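Local coordinates for putative iron-uptake ABC transport system,periplasmic iron-binding protein (Campylobacter jejuni, PDB 3E13), which binds ferric iron in the periplasm and probably delivers it to an ABC transporter for uptake into the cell, at residues F223-Q226 against D227-G230. Numbering follows the deposited sequence.
Sequences FPNQ and DNRG
The carbonyl oxygen of Asn225 gathers two backbone N-H groups from the returning chain. Gly230 N lies 2.8 Å from Asn225 O, and Asn228 N reaches the same oxygen at 3.1 Å with the straighter bond (160° at the hydrogen). The two donors come from opposite faces of the carbonyl plane, each well out of it, so one acceptor ties two points of 227-230 to Asn225. The Asn228 bond closes a type I beta turn from Asn225 to Asn228; the Gly230 bond draws the chain back beyond it. Gly230 has a positive phi and an extended psi, a conformation open to glycine because it lacks a side chain. The Asn225 side chain turns into the bend and lies alongside that of Arg229, pointing the same way. Its ND2 sits over the centre of one guanidinium face, 3.9 Å from Arg229 CZ, with the amide and guanidinium planes 33° apart. Asn225 OD1 accepts from Tyr122 N, while Arg229 NH1 forms a salt bridge with Asp155, so both groups have polar partners beyond the turn. Bent at chi2 (-52°), the Gln226 side chain folds back to give a weak bond from its NE2 to Pro224 O, 3.3 Å away, and its OE1 accepts from Lys292 N. The turn lies in the loop between strand 219-222 and strand 233-241, both of which pair antiparallel with strand 97-109, away from the iron site. Pro224 packs on Ile105 and Ile106 of strand 97-109, Phe223 stacks on Phe291, and Arg229 reaches across to Ile151 and Asn154 of helix 142-155.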
loop_
_atom_site.group_PDB
_atom_site.type_symbol
_atom_site.label_atom_id
_atom_site.label_comp_id
_atom_site.label_asym_id
_atom_site.label_seq_id
_atom_site.Cartn_x
_atom_site.Cartn_y
_atom_site.Cartn_z
ATOM N N PHE A 223 7.071 -13.958 -4.895
ATOM C CA PHE A 223 5.843 -13.388 -5.429
ATOM C C PHE A 223 4.729 -14.434 -5.317
ATOM O O PHE A 223 4.767 -15.443 -6.022
ATOM C CB PHE A 223 6.072 -13.000 -6.884
ATOM C CG PHE A 223 6.989 -11.814 -7.038
ATOM C CD1 PHE A 223 8.276 -11.964 -7.502
ATOM C CD2 PHE A 223 6.528 -10.542 -6.743
ATOM C CE1 PHE A 223 9.121 -10.869 -7.601
ATOM C CE2 PHE A 223 7.366 -9.436 -6.871
ATOM C CZ PHE A 223 8.663 -9.625 -7.295
ATOM N N PRO A 224 3.776 -14.286 -4.395
ATOM C CA PRO A 224 2.829 -15.367 -4.207
ATOM C C PRO A 224 1.926 -15.606 -5.410
ATOM O O PRO A 224 1.612 -14.700 -6.188
ATOM C CB PRO A 224 2.045 -14.949 -2.946
ATOM C CG PRO A 224 3.008 -14.021 -2.240
ATOM C CD PRO A 224 3.591 -13.244 -3.378
ATOM N N ASN A 225 1.523 -16.849 -5.504
ATOM C CA ASN A 225 0.475 -17.323 -6.405
ATOM C C ASN A 225 0.839 -17.315 -7.886
ATOM O O ASN A 225 -0.035 -17.130 -8.736
ATOM C CB ASN A 225 -0.841 -16.585 -6.129
ATOM C CG ASN A 225 -1.429 -16.912 -4.755
ATOM O OD1 ASN A 225 -0.873 -16.525 -3.747
ATOM N ND2 ASN A 225 -2.580 -17.616 -4.730
ATOM N N GLN A 226 2.117 -17.446 -8.183
ATOM C CA GLN A 226 2.589 -17.452 -9.566
ATOM C C GLN A 226 2.023 -18.599 -10.374
ATOM O O GLN A 226 1.910 -18.475 -11.600
ATOM C CB GLN A 226 4.106 -17.456 -9.628
ATOM C CG GLN A 226 4.776 -16.200 -9.111
ATOM C CD GLN A 226 4.238 -14.974 -9.724
ATOM O OE1 GLN A 226 4.513 -14.721 -10.921
ATOM N NE2 GLN A 226 3.410 -14.200 -8.966
ATOM N N ASP A 227 1.664 -19.692 -9.712
ATOM C CA ASP A 227 1.113 -20.847 -10.441
ATOM C C ASP A 227 -0.361 -20.680 -10.764
ATOM O O ASP A 227 -0.947 -21.537 -11.454
ATOM C CB ASP A 227 1.323 -22.160 -9.671
ATOM C CG ASP A 227 2.773 -22.444 -9.344
ATOM O OD1 ASP A 227 3.599 -22.343 -10.252
ATOM O OD2 ASP A 227 3.146 -22.778 -8.180
ATOM N N ASN A 228 -0.988 -19.589 -10.288
ATOM C CA ASN A 228 -2.420 -19.441 -10.456
ATOM C C ASN A 228 -2.762 -17.966 -10.716
ATOM O O ASN A 228 -2.404 -17.447 -11.767
ATOM C CB ASN A 228 -3.194 -20.127 -9.308
ATOM C CG ASN A 228 -2.625 -19.825 -7.919
ATOM O OD1 ASN A 228 -1.831 -20.616 -7.330
ATOM N ND2 ASN A 228 -3.100 -18.742 -7.355
ATOM N N ARG A 229 -3.381 -17.280 -9.757
ATOM C CA ARG A 229 -3.952 -15.966 -9.999
ATOM C C ARG A 229 -2.981 -14.788 -9.986
ATOM O O ARG A 229 -3.315 -13.705 -10.487
ATOM C CB ARG A 229 -5.094 -15.731 -9.001
ATOM C CG ARG A 229 -4.705 -15.543 -7.543
ATOM C CD ARG A 229 -5.833 -15.076 -6.699
ATOM N NE ARG A 229 -5.525 -14.832 -5.295
ATOM C CZ ARG A 229 -5.842 -15.595 -4.281
ATOM N NH1 ARG A 229 -6.408 -16.784 -4.472
ATOM N NH2 ARG A 229 -5.613 -15.158 -3.043
ATOM N N GLY A 230 -1.775 -14.995 -9.452
ATOM C CA GLY A 230 -0.772 -13.953 -9.316
ATOM C C GLY A 230 -0.857 -13.184 -8.007
ATOM O O GLY A 230 -1.741 -13.389 -7.146
#